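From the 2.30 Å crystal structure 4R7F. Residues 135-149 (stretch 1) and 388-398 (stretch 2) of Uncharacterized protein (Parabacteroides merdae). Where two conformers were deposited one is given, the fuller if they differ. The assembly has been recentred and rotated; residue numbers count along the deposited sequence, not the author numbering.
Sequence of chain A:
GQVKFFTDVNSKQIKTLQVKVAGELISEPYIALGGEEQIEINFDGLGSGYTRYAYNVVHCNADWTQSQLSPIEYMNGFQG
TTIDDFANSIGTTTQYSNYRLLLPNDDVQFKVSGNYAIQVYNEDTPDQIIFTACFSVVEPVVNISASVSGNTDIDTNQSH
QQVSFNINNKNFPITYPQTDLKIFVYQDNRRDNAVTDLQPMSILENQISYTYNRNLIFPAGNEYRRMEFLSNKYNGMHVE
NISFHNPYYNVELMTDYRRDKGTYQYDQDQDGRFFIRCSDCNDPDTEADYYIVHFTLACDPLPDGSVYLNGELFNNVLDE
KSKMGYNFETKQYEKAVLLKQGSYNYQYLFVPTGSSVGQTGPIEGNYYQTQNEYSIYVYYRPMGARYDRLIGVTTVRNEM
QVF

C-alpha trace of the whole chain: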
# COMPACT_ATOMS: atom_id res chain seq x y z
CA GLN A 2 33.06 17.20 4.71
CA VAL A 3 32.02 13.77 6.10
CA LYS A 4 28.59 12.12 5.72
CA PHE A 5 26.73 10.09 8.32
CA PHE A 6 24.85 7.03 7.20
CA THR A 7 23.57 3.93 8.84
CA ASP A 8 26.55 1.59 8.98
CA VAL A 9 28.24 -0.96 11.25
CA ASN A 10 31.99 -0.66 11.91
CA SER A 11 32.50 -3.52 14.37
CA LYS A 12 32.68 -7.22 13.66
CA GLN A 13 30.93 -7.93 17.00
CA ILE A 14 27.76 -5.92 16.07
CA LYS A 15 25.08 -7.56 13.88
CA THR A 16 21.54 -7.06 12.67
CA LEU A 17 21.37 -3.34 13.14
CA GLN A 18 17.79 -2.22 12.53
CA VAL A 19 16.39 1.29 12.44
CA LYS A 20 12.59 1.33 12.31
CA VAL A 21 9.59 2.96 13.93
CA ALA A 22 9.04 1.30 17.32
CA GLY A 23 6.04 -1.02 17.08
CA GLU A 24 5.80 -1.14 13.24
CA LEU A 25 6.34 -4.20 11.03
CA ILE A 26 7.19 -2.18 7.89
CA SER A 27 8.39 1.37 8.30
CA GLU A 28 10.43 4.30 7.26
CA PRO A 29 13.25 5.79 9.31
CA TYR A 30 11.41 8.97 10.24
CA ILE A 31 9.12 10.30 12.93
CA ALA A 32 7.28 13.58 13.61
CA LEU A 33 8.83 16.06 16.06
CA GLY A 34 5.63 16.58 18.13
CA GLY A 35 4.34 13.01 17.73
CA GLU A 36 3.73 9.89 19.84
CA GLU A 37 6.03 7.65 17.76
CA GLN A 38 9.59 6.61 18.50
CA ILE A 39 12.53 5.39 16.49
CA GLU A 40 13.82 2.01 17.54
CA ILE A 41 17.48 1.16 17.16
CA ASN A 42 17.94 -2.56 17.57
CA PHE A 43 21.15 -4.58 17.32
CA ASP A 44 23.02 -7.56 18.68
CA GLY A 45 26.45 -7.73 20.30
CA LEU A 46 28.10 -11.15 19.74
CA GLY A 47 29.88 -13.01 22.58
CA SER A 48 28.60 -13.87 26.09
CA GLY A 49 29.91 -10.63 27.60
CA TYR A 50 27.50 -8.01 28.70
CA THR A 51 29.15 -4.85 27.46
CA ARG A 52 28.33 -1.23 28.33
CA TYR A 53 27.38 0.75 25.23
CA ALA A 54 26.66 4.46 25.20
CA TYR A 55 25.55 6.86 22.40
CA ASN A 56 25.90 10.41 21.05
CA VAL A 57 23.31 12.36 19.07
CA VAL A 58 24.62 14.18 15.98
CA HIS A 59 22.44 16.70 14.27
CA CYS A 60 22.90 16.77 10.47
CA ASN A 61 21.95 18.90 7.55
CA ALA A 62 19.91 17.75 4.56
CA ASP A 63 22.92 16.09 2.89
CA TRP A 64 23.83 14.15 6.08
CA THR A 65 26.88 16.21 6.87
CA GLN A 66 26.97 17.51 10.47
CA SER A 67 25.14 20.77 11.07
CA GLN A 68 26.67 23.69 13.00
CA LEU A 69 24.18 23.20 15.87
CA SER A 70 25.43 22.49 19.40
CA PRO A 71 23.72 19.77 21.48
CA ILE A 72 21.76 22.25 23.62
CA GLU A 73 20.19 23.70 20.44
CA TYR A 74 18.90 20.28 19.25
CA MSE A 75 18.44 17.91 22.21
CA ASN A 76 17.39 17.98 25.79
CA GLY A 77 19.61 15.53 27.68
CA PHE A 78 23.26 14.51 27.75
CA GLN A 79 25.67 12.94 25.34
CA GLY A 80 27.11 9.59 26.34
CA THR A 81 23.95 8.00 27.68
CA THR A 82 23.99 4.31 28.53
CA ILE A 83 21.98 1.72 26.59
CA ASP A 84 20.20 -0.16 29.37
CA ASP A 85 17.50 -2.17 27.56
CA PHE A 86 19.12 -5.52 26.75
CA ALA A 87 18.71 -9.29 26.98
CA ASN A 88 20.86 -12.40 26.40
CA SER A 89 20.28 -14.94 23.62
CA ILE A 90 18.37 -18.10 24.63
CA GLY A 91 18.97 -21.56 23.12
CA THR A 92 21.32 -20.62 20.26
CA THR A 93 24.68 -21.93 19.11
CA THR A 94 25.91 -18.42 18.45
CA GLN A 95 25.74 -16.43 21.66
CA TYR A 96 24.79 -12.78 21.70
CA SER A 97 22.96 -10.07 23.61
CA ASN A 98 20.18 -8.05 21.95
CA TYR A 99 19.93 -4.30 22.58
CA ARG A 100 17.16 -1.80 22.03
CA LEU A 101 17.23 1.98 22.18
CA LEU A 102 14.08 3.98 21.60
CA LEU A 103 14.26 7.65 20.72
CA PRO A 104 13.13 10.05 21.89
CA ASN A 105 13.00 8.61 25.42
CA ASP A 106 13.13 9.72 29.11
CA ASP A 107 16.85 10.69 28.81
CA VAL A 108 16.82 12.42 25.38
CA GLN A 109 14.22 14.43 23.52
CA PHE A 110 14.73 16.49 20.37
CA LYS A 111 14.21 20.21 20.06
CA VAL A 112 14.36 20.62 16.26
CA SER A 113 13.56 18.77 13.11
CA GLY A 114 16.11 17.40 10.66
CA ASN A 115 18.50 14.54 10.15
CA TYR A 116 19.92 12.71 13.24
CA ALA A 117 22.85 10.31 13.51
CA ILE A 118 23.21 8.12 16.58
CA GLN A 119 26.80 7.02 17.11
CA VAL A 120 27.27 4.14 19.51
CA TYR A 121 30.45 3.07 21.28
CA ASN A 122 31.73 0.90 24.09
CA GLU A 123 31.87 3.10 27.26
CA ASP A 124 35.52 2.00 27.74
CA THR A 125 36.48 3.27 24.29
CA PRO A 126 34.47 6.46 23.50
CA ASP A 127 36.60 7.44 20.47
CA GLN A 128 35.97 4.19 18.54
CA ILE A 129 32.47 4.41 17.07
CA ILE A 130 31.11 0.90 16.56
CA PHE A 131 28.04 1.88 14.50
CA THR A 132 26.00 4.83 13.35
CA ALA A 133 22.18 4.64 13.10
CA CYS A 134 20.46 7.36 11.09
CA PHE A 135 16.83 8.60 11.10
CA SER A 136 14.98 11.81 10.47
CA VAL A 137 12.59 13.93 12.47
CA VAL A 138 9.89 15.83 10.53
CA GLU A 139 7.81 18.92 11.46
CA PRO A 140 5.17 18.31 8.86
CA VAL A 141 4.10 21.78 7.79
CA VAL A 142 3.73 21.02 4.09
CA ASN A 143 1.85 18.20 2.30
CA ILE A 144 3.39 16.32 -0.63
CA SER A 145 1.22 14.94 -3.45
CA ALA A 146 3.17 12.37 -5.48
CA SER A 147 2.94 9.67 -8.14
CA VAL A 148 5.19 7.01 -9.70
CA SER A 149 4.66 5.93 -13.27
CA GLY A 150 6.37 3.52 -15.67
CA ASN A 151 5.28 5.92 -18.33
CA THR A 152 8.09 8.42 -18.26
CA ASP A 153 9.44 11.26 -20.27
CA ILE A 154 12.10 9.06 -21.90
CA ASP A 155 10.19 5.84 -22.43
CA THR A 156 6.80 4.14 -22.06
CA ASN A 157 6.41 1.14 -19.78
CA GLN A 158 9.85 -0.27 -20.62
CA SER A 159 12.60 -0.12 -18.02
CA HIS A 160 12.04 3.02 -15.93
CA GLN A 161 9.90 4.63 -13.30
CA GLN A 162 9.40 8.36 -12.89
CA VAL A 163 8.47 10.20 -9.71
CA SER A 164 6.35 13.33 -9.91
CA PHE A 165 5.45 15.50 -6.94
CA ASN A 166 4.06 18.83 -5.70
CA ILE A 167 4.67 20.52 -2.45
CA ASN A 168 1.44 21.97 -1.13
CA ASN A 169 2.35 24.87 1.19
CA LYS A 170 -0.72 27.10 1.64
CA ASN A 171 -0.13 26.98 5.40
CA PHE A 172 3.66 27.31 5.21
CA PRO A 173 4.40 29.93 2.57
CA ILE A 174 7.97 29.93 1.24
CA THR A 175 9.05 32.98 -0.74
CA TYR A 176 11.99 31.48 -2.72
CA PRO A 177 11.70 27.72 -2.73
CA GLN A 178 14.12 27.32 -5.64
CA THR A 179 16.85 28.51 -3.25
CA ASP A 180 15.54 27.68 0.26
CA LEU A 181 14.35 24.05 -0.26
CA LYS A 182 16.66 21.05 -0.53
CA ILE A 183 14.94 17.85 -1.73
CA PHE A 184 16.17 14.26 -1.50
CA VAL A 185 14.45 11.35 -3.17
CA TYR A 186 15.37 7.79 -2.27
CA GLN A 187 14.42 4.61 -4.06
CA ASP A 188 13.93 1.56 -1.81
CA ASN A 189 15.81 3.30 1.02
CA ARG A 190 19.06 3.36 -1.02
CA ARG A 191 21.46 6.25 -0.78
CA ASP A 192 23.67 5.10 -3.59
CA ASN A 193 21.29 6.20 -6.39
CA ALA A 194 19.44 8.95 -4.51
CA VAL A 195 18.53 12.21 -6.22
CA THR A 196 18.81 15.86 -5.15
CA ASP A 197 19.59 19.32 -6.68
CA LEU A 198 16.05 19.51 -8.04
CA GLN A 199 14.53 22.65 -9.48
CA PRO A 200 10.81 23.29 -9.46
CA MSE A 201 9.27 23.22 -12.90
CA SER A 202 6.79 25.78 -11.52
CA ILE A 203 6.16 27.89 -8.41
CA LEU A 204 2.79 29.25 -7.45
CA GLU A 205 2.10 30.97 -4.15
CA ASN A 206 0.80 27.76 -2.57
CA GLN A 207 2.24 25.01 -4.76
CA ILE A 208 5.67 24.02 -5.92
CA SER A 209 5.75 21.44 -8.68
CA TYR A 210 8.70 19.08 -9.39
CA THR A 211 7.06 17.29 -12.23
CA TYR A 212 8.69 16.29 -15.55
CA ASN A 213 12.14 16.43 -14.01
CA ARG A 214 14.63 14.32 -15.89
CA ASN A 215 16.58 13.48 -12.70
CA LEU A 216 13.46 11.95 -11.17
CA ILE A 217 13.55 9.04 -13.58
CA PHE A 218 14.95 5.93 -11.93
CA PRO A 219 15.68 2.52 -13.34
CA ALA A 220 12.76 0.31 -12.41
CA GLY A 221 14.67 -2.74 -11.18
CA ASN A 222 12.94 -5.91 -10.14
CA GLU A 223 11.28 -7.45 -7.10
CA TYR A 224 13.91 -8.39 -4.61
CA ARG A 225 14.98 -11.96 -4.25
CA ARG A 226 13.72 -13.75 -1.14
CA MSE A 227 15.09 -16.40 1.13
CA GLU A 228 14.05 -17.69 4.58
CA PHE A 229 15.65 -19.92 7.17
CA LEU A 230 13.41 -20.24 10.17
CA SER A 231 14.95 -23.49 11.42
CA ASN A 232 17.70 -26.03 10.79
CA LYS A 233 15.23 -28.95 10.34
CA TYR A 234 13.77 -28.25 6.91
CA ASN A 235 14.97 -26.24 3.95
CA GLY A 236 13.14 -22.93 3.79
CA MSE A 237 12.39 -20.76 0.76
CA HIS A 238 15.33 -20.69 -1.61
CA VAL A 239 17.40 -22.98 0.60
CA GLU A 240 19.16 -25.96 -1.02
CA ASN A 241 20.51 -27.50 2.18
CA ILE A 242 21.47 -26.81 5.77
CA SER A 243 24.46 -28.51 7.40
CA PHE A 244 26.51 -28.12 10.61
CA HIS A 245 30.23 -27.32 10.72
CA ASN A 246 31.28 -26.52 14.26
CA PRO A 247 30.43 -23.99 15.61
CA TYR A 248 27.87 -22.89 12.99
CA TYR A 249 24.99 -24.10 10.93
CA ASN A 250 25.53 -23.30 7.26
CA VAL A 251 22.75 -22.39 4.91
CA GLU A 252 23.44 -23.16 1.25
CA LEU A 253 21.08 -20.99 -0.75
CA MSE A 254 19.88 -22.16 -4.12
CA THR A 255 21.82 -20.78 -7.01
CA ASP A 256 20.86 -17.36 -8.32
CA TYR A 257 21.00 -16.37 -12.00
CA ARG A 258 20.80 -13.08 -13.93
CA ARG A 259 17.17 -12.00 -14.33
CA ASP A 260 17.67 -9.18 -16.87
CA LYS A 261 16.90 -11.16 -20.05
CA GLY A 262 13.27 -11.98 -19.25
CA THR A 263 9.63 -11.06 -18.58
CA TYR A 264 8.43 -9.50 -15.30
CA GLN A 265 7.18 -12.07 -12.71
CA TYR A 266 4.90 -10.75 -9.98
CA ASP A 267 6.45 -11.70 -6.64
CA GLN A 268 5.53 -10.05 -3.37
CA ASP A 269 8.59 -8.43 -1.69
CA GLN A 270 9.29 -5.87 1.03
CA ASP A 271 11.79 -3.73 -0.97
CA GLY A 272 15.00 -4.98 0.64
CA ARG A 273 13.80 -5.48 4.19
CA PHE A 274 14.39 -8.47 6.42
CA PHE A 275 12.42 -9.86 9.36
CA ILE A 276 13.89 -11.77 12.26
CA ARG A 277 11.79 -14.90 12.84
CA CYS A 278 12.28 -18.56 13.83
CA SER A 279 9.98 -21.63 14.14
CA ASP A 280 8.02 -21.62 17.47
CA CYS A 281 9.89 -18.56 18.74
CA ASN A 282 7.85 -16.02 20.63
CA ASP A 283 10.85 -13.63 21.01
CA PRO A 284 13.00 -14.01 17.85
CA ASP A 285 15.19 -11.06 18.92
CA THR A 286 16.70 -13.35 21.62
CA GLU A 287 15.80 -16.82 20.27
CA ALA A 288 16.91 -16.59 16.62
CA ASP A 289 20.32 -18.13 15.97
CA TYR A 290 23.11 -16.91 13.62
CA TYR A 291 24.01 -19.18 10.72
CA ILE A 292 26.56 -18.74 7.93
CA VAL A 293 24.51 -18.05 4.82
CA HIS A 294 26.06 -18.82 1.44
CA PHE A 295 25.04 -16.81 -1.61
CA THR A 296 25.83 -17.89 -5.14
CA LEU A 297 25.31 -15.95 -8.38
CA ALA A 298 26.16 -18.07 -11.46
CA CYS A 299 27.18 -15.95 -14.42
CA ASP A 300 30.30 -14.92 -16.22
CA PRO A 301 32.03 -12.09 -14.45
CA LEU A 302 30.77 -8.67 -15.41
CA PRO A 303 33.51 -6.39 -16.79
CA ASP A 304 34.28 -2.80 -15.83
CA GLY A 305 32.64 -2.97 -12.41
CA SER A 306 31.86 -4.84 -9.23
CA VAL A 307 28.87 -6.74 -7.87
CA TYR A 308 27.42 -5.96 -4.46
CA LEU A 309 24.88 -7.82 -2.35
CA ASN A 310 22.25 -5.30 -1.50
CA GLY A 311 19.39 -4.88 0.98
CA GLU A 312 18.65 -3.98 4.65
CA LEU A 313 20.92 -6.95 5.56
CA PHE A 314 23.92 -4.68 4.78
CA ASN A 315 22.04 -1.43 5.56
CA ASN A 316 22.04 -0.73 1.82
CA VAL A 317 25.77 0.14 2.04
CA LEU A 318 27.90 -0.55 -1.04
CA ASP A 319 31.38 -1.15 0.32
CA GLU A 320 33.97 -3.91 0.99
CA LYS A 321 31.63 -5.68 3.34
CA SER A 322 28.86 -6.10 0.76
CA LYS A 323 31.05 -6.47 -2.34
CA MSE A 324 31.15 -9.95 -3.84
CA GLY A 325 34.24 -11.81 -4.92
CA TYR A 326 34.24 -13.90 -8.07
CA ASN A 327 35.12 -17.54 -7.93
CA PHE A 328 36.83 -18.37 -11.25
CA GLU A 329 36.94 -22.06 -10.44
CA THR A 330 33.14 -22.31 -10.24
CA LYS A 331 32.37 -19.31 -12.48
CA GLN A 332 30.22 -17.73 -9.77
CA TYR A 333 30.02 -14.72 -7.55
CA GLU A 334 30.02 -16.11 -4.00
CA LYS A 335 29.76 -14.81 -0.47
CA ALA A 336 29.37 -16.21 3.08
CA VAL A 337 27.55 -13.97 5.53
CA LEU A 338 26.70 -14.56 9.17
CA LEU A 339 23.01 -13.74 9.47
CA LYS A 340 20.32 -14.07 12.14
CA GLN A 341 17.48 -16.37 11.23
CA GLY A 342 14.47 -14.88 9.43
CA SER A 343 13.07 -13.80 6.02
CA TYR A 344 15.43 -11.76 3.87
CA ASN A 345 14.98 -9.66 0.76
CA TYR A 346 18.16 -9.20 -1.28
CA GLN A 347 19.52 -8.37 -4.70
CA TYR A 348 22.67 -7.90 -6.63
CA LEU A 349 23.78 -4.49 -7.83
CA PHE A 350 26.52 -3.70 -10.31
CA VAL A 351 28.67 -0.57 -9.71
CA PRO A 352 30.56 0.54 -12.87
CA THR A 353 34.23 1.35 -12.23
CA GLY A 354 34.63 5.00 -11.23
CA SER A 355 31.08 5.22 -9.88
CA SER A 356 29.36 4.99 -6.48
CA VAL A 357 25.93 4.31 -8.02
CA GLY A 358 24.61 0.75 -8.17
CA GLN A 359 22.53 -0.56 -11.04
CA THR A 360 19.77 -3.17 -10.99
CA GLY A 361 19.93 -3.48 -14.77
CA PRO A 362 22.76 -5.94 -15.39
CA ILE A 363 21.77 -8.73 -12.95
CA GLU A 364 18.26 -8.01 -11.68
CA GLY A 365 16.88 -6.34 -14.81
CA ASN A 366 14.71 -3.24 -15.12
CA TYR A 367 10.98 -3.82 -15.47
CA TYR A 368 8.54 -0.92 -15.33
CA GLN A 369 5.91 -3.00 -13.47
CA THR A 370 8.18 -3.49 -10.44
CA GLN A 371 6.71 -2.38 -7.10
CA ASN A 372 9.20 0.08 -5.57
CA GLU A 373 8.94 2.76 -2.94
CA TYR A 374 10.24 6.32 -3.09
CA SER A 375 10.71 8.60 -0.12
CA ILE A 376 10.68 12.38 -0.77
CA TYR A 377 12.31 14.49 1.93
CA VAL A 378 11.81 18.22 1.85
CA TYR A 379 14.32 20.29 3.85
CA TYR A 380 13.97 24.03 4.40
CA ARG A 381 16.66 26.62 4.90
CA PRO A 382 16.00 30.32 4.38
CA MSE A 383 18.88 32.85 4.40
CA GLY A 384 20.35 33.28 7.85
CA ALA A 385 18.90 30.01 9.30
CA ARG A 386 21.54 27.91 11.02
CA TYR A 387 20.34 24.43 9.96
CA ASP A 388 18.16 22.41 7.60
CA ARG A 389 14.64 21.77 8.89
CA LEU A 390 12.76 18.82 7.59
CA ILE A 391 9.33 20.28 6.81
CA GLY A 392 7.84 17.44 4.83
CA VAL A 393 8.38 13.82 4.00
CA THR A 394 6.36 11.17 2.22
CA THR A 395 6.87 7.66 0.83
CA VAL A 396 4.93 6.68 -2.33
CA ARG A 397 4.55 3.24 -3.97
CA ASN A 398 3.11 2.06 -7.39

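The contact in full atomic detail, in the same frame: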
# COMPACT_ATOMS: atom_id res chain seq x y z
N PHE A 135 18.27 8.43 11.27
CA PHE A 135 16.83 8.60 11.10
C PHE A 135 16.55 10.09 11.02
O PHE A 135 17.41 10.94 11.31
CB PHE A 135 16.04 7.97 12.26
CG PHE A 135 16.31 8.59 13.60
CD1 PHE A 135 17.34 8.13 14.40
CD2 PHE A 135 15.55 9.67 14.05
CE1 PHE A 135 17.61 8.73 15.63
CE2 PHE A 135 15.81 10.29 15.26
CZ PHE A 135 16.84 9.81 16.05
N SER A 136 15.34 10.42 10.60
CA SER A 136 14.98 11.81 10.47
C SER A 136 13.76 12.15 11.31
O SER A 136 12.90 11.29 11.59
CB SER A 136 14.70 12.13 9.01
OG SER A 136 15.85 11.96 8.18
N VAL A 137 13.68 13.41 11.68
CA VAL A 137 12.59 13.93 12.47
C VAL A 137 11.94 15.06 11.70
O VAL A 137 12.61 16.07 11.37
CB VAL A 137 13.12 14.48 13.78
CG1 VAL A 137 12.02 15.21 14.53
CG2 VAL A 137 13.69 13.34 14.62
N VAL A 138 10.64 14.87 11.37
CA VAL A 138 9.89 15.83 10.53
C VAL A 138 8.93 16.70 11.37
O VAL A 138 8.34 16.23 12.34
CB VAL A 138 9.17 15.11 9.35
CG1 VAL A 138 8.22 14.00 9.80
CG2 VAL A 138 8.43 16.10 8.48
N GLU A 139 8.87 17.99 11.03
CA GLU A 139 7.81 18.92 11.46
C GLU A 139 6.94 19.15 10.25
O GLU A 139 7.26 19.96 9.40
CB GLU A 139 8.36 20.24 12.03
CG GLU A 139 9.43 20.91 11.18
CD GLU A 139 10.03 22.16 11.81
OE1 GLU A 139 9.24 23.03 12.23
OE2 GLU A 139 11.28 22.29 11.83
N PRO A 140 5.87 18.39 10.13
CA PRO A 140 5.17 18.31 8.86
C PRO A 140 4.26 19.49 8.58
O PRO A 140 3.06 19.41 8.71
CB PRO A 140 4.36 17.01 9.00
CG PRO A 140 4.06 16.96 10.47
CD PRO A 140 5.33 17.45 11.13
N VAL A 141 4.84 20.56 8.09
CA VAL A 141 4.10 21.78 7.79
C VAL A 141 3.74 21.95 6.31
O VAL A 141 3.06 22.90 5.96
CB VAL A 141 4.87 23.01 8.31
CG1 VAL A 141 4.92 22.98 9.83
CG2 VAL A 141 6.27 23.10 7.69
N VAL A 142 4.20 21.04 5.45
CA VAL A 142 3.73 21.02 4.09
C VAL A 142 3.28 19.58 3.76
O VAL A 142 3.69 18.62 4.40
CB VAL A 142 4.82 21.49 3.11
CG1 VAL A 142 5.34 22.87 3.49
CG2 VAL A 142 5.96 20.49 3.04
N ASN A 143 2.43 19.46 2.75
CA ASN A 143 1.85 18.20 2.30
C ASN A 143 2.49 17.93 0.94
O ASN A 143 2.74 18.87 0.17
CB ASN A 143 0.29 18.34 2.30
CG ASN A 143 -0.41 17.47 1.27
OD1 ASN A 143 -0.54 17.87 0.12
ND2 ASN A 143 -0.91 16.30 1.69
N ILE A 144 2.79 16.67 0.64
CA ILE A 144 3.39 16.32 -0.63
C ILE A 144 2.47 15.39 -1.38
O ILE A 144 2.16 14.31 -0.87
CB ILE A 144 4.75 15.63 -0.41
CG1 ILE A 144 5.72 16.53 0.37
CG2 ILE A 144 5.36 15.25 -1.75
CD1 ILE A 144 7.02 15.82 0.78
N SER A 145 2.00 15.80 -2.56
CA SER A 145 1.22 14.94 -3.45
C SER A 145 2.16 14.37 -4.50
O SER A 145 2.82 15.13 -5.17
CB SER A 145 0.11 15.73 -4.15
OG SER A 145 -0.82 16.22 -3.21
N ALA A 146 2.18 13.04 -4.64
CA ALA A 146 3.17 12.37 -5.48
C ALA A 146 2.59 11.23 -6.31
O ALA A 146 1.52 10.73 -6.02
CB ALA A 146 4.33 11.86 -4.62
N SER A 147 3.28 10.87 -7.39
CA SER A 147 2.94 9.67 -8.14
C SER A 147 4.22 9.03 -8.70
O SER A 147 5.22 9.70 -8.84
CB SER A 147 1.95 9.98 -9.27
OG SER A 147 2.54 10.77 -10.29
N VAL A 148 4.14 7.73 -9.01
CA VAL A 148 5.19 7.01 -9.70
C VAL A 148 4.56 6.37 -10.91
O VAL A 148 3.53 5.70 -10.77
CB VAL A 148 5.77 5.87 -8.83
CG1 VAL A 148 7.06 5.36 -9.44
CG2 VAL A 148 6.10 6.38 -7.47
N SER A 149 5.16 6.56 -12.08
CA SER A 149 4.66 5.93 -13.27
C SER A 149 5.77 5.30 -14.10
O SER A 149 6.84 5.85 -14.22
CB SER A 149 3.93 6.96 -14.13
OG SER A 149 3.60 6.39 -15.39
N ASP A 388 19.18 22.90 8.50
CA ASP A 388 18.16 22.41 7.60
C ASP A 388 17.04 21.74 8.40
O ASP A 388 17.24 20.68 9.00
CB ASP A 388 18.73 21.37 6.65
CG ASP A 388 19.62 21.96 5.56
OD1 ASP A 388 19.41 23.11 5.16
OD2 ASP A 388 20.52 21.24 5.09
N ARG A 389 15.87 22.37 8.37
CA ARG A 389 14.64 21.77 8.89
C ARG A 389 14.06 20.82 7.89
O ARG A 389 14.15 21.05 6.67
CB ARG A 389 13.61 22.84 9.22
CG ARG A 389 14.03 23.72 10.38
CD ARG A 389 13.26 25.03 10.38
NE ARG A 389 11.85 24.82 10.71
CZ ARG A 389 10.93 25.77 10.62
NH1 ARG A 389 11.25 26.97 10.16
NH2 ARG A 389 9.67 25.54 10.95
N LEU A 390 13.45 19.77 8.40
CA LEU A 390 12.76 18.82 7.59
C LEU A 390 11.27 19.13 7.75
O LEU A 390 10.68 18.82 8.78
CB LEU A 390 13.12 17.41 8.06
CG LEU A 390 12.40 16.24 7.39
CD1 LEU A 390 12.60 16.33 5.90
CD2 LEU A 390 12.85 14.88 7.90
N ILE A 391 10.68 19.74 6.73
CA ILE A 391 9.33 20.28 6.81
C ILE A 391 8.28 19.41 6.13
O ILE A 391 7.08 19.64 6.24
CB ILE A 391 9.26 21.73 6.27
CG1 ILE A 391 9.65 21.85 4.80
CG2 ILE A 391 10.10 22.66 7.13
CD1 ILE A 391 9.17 23.15 4.16
N GLY A 392 8.73 18.40 5.42
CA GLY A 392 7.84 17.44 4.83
C GLY A 392 8.56 16.19 4.38
O GLY A 392 9.73 16.23 3.95
N VAL A 393 7.85 15.07 4.45
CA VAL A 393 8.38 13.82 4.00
C VAL A 393 7.23 12.93 3.64
O VAL A 393 6.19 13.00 4.26
CB VAL A 393 9.30 13.20 5.08
CG1 VAL A 393 8.52 12.93 6.35
CG2 VAL A 393 9.92 11.92 4.57
N THR A 394 7.39 12.12 2.61
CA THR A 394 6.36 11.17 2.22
C THR A 394 7.01 9.99 1.50
O THR A 394 8.08 10.13 0.93
CB THR A 394 5.29 11.80 1.33
OG1 THR A 394 4.17 10.93 1.25
CG2 THR A 394 5.77 12.03 -0.10
N THR A 395 6.39 8.82 1.57
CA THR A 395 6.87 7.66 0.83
C THR A 395 5.71 7.21 -0.07
O THR A 395 4.61 7.04 0.41
CB THR A 395 7.35 6.54 1.79
OG1 THR A 395 8.52 6.97 2.51
CG2 THR A 395 7.70 5.32 1.01
N VAL A 396 5.95 7.06 -1.37
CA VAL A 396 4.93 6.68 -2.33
C VAL A 396 5.33 5.36 -3.01
O VAL A 396 6.49 5.11 -3.25
CB VAL A 396 4.69 7.84 -3.34
CG1 VAL A 396 5.99 8.30 -3.99
CG2 VAL A 396 3.67 7.46 -4.39
N ARG A 397 4.35 4.49 -3.24
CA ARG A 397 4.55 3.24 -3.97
C ARG A 397 3.77 3.26 -5.29
O ARG A 397 3.04 4.24 -5.56
CB ARG A 397 4.12 2.10 -3.07
CG ARG A 397 5.17 1.75 -2.03
CD ARG A 397 4.62 1.10 -0.76
NE ARG A 397 4.58 2.06 0.37
CZ ARG A 397 5.38 2.06 1.44
NH1 ARG A 397 6.32 1.13 1.60
NH2 ARG A 397 5.23 2.99 2.38
N ASN A 398 3.91 2.22 -6.13
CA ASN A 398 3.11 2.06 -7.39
C ASN A 398 2.36 0.71 -7.59
O ASN A 398 1.67 0.22 -6.70
CB ASN A 398 3.99 2.29 -8.61
CG ASN A 398 5.19 1.36 -8.65
OD1 ASN A 398 5.80 1.10 -7.63
ND2 ASN A 398 5.51 0.86 -9.83
O HOH W 1 4.91 16.01 4.73
O HOH W 2 1.96 6.23 -7.55

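Ile391, Leu390 and Val148 have the most surface covered in this contact, which buries 865 Å² in all. Leu390 packs on strand 135-138 and Ile391 on the loop that follows; Val148 serves the far end.

Ile391 works through its backbone and its side chain. Its carbonyl faces the loop at 140-142. Val142 N donates to Ile391 O at 3.3 Å, and Val141 N makes a weak hydrogen bond to the same Ile391 O at 3.0 Å. The branched side chain supplies apolar cover beside these polar groups. Ile391 CB lies 3.6 Å from Val141 CG2, and Ile391 CD1 lies 3.9 Å from Val142 CG1.

Leu390 points toward stretch 1 and is buried. Its CD2 reaches Ser136 CB at 3.5 Å, and its CG packs 3.9 Å from Val138 CB. Its carbonyl is also used: Glu139 N donates to Leu390 O at 3.0 Å. The Glu139 side chain adopts chi1 p, and its end approaches Arg389. Arg389 NE meets Glu139 OE2 at 2.8 Å, and Arg389 NH2 meets Glu139 OE1 at 2.9 Å. This paired salt bridge lies at the guanidinium edge and matches two donors to two acceptors.

Gly392 suits a tight place. An ideal CB there would come 2.7 Å from Val142 CG2, a clash. Just beyond it, water 1 donates to Val142 O and accepts from Val393 N, linking the backbones.

Farther along, strands 143-149 and 389-397 run in roughly the same direction, at 31°. Here side chains fill the gap. Ile144 CG2 meets Thr394 CG2 at 3.6 Å. Val396 CG1 sits 4.0 Å from both Ala146 CB and Val148 CG2. Val148 CB also lies 4.0 Å from Asn398 CB. Water 2 accepts from Val148 N and donates to Arg397 O, a second backbone bridge.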